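Local coordinates for 402AA LONG hypothetical molybdopterin biosynthesis MOEA protein (Pyrococcus horikoshii, PDB 1UZ5) that probably catalyses the insertion of molybdate into adenylyl-molybdopterin, giving Mo-molybdopterin and AMP in molybdenum cofactor biosynthesis, at residues K5-V15 and V274-Q282. Residues are numbered along the deposited sequence; the frame is centred on the assembly and turned at random.
Sequences KVVPLEKALEV and VKVHGIAIQ
A single parallel beta bridge pairs Val-7 with Ile-279, fastening the N-terminal lead-in of helix 9-18 to the connection that follows strand 273-277. Val-7 supplies both bonds: its N donates to Gly-278 O (3.3 Å), and its O accepts from Ala-280 N (2.9 Å, 167° at the hydrogen). Each donor stands well above the plane of the carbonyl it meets. Ahead of the bridge, Val-6 presses CG1 over Ala-280, meeting its CB at 3.5 Å and crowding its backbone even more tightly. CG2 of Val-6 lies over Gly-278, where a beta carbon would be crowded by it and by the carbonyl of His-277. Cutting Val-6 back to an alanine would remove both methyls and is likely to open a gap over Ala-280 and beside Gly-278. Beyond Pro-8, the N-cap, the helix sets Leu-9, Ala-12 and Val-15 against the end of strand 273-277 and the residues after it. Val-276 forks between lead-in and helix: CG1, anti to the backbone N (chi1 -180°), meets Val-7 CG1 at 3.9 Å, while CG2 reaches Val-15 CG2 at 4.0 Å. Ile-279 extends CD1 to Ala-12 CB, also 3.9 Å, and Leu-9 CB packs on Ile-281 CG2. Strand 273-277 is an outermost strand of the mixed sheet in the probable molybdopterin-binding region, beside strand 288-292, whereas 281-282 pairs with strand 347-354 of the C-terminal region; there Phe-349 touches both Leu-9 and Ile-281, so the helix start packs where the two sheets meet.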
loop_
_atom_site.group_PDB
_atom_site.type_symbol
_atom_site.label_atom_id
_atom_site.label_comp_id
_atom_site.label_asym_id
_atom_site.label_seq_id
_atom_site.Cartn_x
_atom_site.Cartn_y
_atom_site.Cartn_z
ATOM N N LYS A 5 -6.093 13.175 -34.367
ATOM C CA LYS A 5 -4.633 12.870 -34.409
ATOM C C LYS A 5 -4.307 11.810 -33.357
ATOM O O LYS A 5 -3.862 12.130 -32.254
ATOM C CB LYS A 5 -3.825 14.145 -34.135
ATOM C CG LYS A 5 -2.389 14.140 -34.666
ATOM C CD LYS A 5 -1.527 13.055 -34.035
ATOM C CE LYS A 5 -1.220 11.930 -35.020
ATOM N NZ LYS A 5 -2.437 11.225 -35.512
ATOM N N VAL A 6 -4.533 10.547 -33.708
ATOM C CA VAL A 6 -4.275 9.430 -32.806
ATOM C C VAL A 6 -2.787 9.137 -32.641
ATOM O O VAL A 6 -2.024 9.178 -33.605
ATOM C CB VAL A 6 -4.979 8.154 -33.302
ATOM C CG1 VAL A 6 -4.463 6.945 -32.547
ATOM C CG2 VAL A 6 -6.482 8.290 -33.116
ATOM N N VAL A 7 -2.389 8.829 -31.409
ATOM C CA VAL A 7 -0.997 8.530 -31.089
ATOM C C VAL A 7 -0.902 7.183 -30.360
ATOM O O VAL A 7 -1.852 6.759 -29.703
ATOM C CB VAL A 7 -0.400 9.640 -30.190
ATOM C CG1 VAL A 7 -0.904 9.490 -28.765
ATOM C CG2 VAL A 7 1.108 9.601 -30.243
ATOM N N PRO A 8 0.241 6.486 -30.482
ATOM C CA PRO A 8 0.397 5.192 -29.807
ATOM C C PRO A 8 0.274 5.310 -28.288
ATOM O O PRO A 8 0.484 6.380 -27.719
ATOM C CB PRO A 8 1.793 4.751 -30.232
ATOM C CG PRO A 8 1.918 5.331 -31.602
ATOM C CD PRO A 8 1.360 6.723 -31.411
ATOM N N LEU A 9 -0.072 4.202 -27.641
ATOM C CA LEU A 9 -0.216 4.182 -26.193
ATOM C C LEU A 9 1.085 4.619 -25.533
ATOM O O LEU A 9 1.087 5.460 -24.633
ATOM C CB LEU A 9 -0.586 2.773 -25.718
ATOM C CG LEU A 9 -0.695 2.547 -24.205
ATOM C CD1 LEU A 9 -1.709 3.507 -23.604
ATOM C CD2 LEU A 9 -1.100 1.107 -23.933
ATOM N N GLU A 10 2.194 4.052 -25.995
ATOM C CA GLU A 10 3.500 4.376 -25.442
ATOM C C GLU A 10 3.718 5.880 -25.351
ATOM O O GLU A 10 4.280 6.374 -24.373
ATOM C CB GLU A 10 4.605 3.744 -26.287
ATOM C CG GLU A 10 6.007 4.059 -25.795
ATOM C CD GLU A 10 6.190 3.732 -24.325
ATOM O OE1 GLU A 10 5.925 2.573 -23.938
ATOM O OE2 GLU A 10 6.602 4.631 -23.560
ATOM N N LYS A 11 3.274 6.613 -26.368
ATOM C CA LYS A 11 3.439 8.059 -26.354
ATOM C C LYS A 11 2.577 8.659 -25.258
ATOM O O LYS A 11 3.034 9.508 -24.491
ATOM C CB LYS A 11 3.051 8.668 -27.701
ATOM C CG LYS A 11 3.120 10.192 -27.719
ATOM C CD LYS A 11 4.525 10.689 -27.398
ATOM C CE LYS A 11 4.566 12.205 -27.274
ATOM N NZ LYS A 11 4.132 12.879 -28.528
ATOM N N ALA A 12 1.324 8.219 -25.192
ATOM C CA ALA A 12 0.398 8.713 -24.177
ATOM C C ALA A 12 0.961 8.409 -22.791
ATOM O O ALA A 12 0.807 9.203 -21.863
ATOM C CB ALA A 12 -0.964 8.062 -24.347
ATOM N N LEU A 13 1.621 7.260 -22.659
ATOM C CA LEU A 13 2.214 6.872 -21.383
ATOM C C LEU A 13 3.386 7.786 -21.051
ATOM O O LEU A 13 3.546 8.215 -19.907
ATOM C CB LEU A 13 2.682 5.416 -21.427
ATOM C CG LEU A 13 1.577 4.362 -21.490
ATOM C CD1 LEU A 13 2.182 2.972 -21.599
ATOM C CD2 LEU A 13 0.711 4.469 -20.244
ATOM N N GLU A 14 4.205 8.086 -22.057
ATOM C CA GLU A 14 5.353 8.963 -21.861
ATOM C C GLU A 14 4.877 10.342 -21.426
ATOM O O GLU A 14 5.505 10.988 -20.590
ATOM C CB GLU A 14 6.165 9.074 -23.153
ATOM C CG GLU A 14 6.905 7.800 -23.520
ATOM C CD GLU A 14 7.560 7.876 -24.888
ATOM O OE1 GLU A 14 8.257 8.878 -25.160
ATOM O OE2 GLU A 14 7.383 6.933 -25.689
ATOM N N VAL A 15 3.758 10.785 -21.992
ATOM C CA VAL A 15 3.198 12.087 -21.653
ATOM C C VAL A 15 2.788 12.148 -20.184
ATOM O O VAL A 15 3.091 13.115 -19.487
ATOM C CB VAL A 15 1.965 12.406 -22.525
ATOM C CG1 VAL A 15 1.330 13.716 -22.076
ATOM C CG2 VAL A 15 2.378 12.491 -23.987
ATOM N N VAL A 274 -4.039 20.496 -24.911
ATOM C CA VAL A 274 -4.356 19.090 -25.095
ATOM C C VAL A 274 -3.109 18.385 -25.604
ATOM O O VAL A 274 -2.714 18.563 -26.755
ATOM C CB VAL A 274 -5.495 18.889 -26.124
ATOM C CG1 VAL A 274 -5.663 17.412 -26.434
ATOM C CG2 VAL A 274 -6.798 19.452 -25.579
ATOM N N LYS A 275 -2.482 17.598 -24.737
ATOM C CA LYS A 275 -1.280 16.858 -25.106
ATOM C C LYS A 275 -1.657 15.679 -25.998
ATOM O O LYS A 275 -1.040 15.447 -27.036
ATOM C CB LYS A 275 -0.577 16.335 -23.853
ATOM C CG LYS A 275 -0.077 17.412 -22.900
ATOM C CD LYS A 275 1.238 18.010 -23.369
ATOM C CE LYS A 275 1.815 18.954 -22.325
ATOM N NZ LYS A 275 3.173 19.435 -22.704
ATOM N N VAL A 276 -2.678 14.939 -25.584
ATOM C CA VAL A 276 -3.135 13.773 -26.328
ATOM C C VAL A 276 -4.614 13.899 -26.668
ATOM O O VAL A 276 -5.415 14.328 -25.839
ATOM C CB VAL A 276 -2.938 12.478 -25.506
ATOM C CG1 VAL A 276 -3.412 11.268 -26.300
ATOM C CG2 VAL A 276 -1.475 12.327 -25.116
ATOM N N HIS A 277 -4.965 13.540 -27.897
ATOM C CA HIS A 277 -6.353 13.574 -28.337
ATOM C C HIS A 277 -6.558 12.369 -29.229
ATOM O O HIS A 277 -6.424 12.452 -30.449
ATOM C CB HIS A 277 -6.668 14.844 -29.124
ATOM C CG HIS A 277 -8.128 15.016 -29.414
ATOM N ND1 HIS A 277 -8.619 16.046 -30.187
ATOM C CD2 HIS A 277 -9.206 14.298 -29.015
ATOM C CE1 HIS A 277 -9.936 15.955 -30.252
ATOM N NE2 HIS A 277 -10.317 14.904 -29.549
ATOM N N GLY A 278 -6.878 11.244 -28.607
ATOM C CA GLY A 278 -7.076 10.024 -29.355
ATOM C C GLY A 278 -5.874 9.132 -29.144
ATOM O O GLY A 278 -4.733 9.589 -29.215
ATOM N N ILE A 279 -6.126 7.858 -28.878
ATOM C CA ILE A 279 -5.046 6.911 -28.647
ATOM C C ILE A 279 -5.275 5.677 -29.508
ATOM O O ILE A 279 -6.402 5.204 -29.639
ATOM C CB ILE A 279 -4.986 6.498 -27.156
ATOM C CG1 ILE A 279 -4.834 7.745 -26.281
ATOM C CG2 ILE A 279 -3.824 5.536 -26.924
ATOM C CD1 ILE A 279 -4.840 7.459 -24.786
ATOM N N ALA A 280 -4.197 5.165 -30.093
ATOM C CA ALA A 280 -4.271 3.994 -30.957
ATOM C C ALA A 280 -4.545 2.720 -30.164
ATOM O O ALA A 280 -3.749 1.780 -30.181
ATOM C CB ALA A 280 -2.973 3.854 -31.755
ATOM N N ILE A 281 -5.678 2.693 -29.471
ATOM C CA ILE A 281 -6.057 1.531 -28.677
ATOM C C ILE A 281 -7.565 1.328 -28.677
ATOM O O ILE A 281 -8.321 2.202 -29.099
ATOM C CB ILE A 281 -5.596 1.673 -27.209
ATOM C CG1 ILE A 281 -6.215 2.930 -26.593
ATOM C CG2 ILE A 281 -4.074 1.714 -27.141
ATOM C CD1 ILE A 281 -5.886 3.128 -25.125
ATOM N N GLN A 282 -7.987 0.163 -28.197
ATOM C CA GLN A 282 -9.399 -0.191 -28.110
ATOM C C GLN A 282 -9.672 -0.843 -26.755
ATOM O O GLN A 282 -9.124 -1.903 -26.450
ATOM C CB GLN A 282 -9.770 -1.156 -29.242
ATOM C CG GLN A 282 -10.939 -2.087 -28.932
ATOM C CD GLN A 282 -12.192 -1.343 -28.519
ATOM O OE1 GLN A 282 -12.732 -0.544 -29.283
ATOM N NE2 GLN A 282 -12.663 -1.604 -27.305
#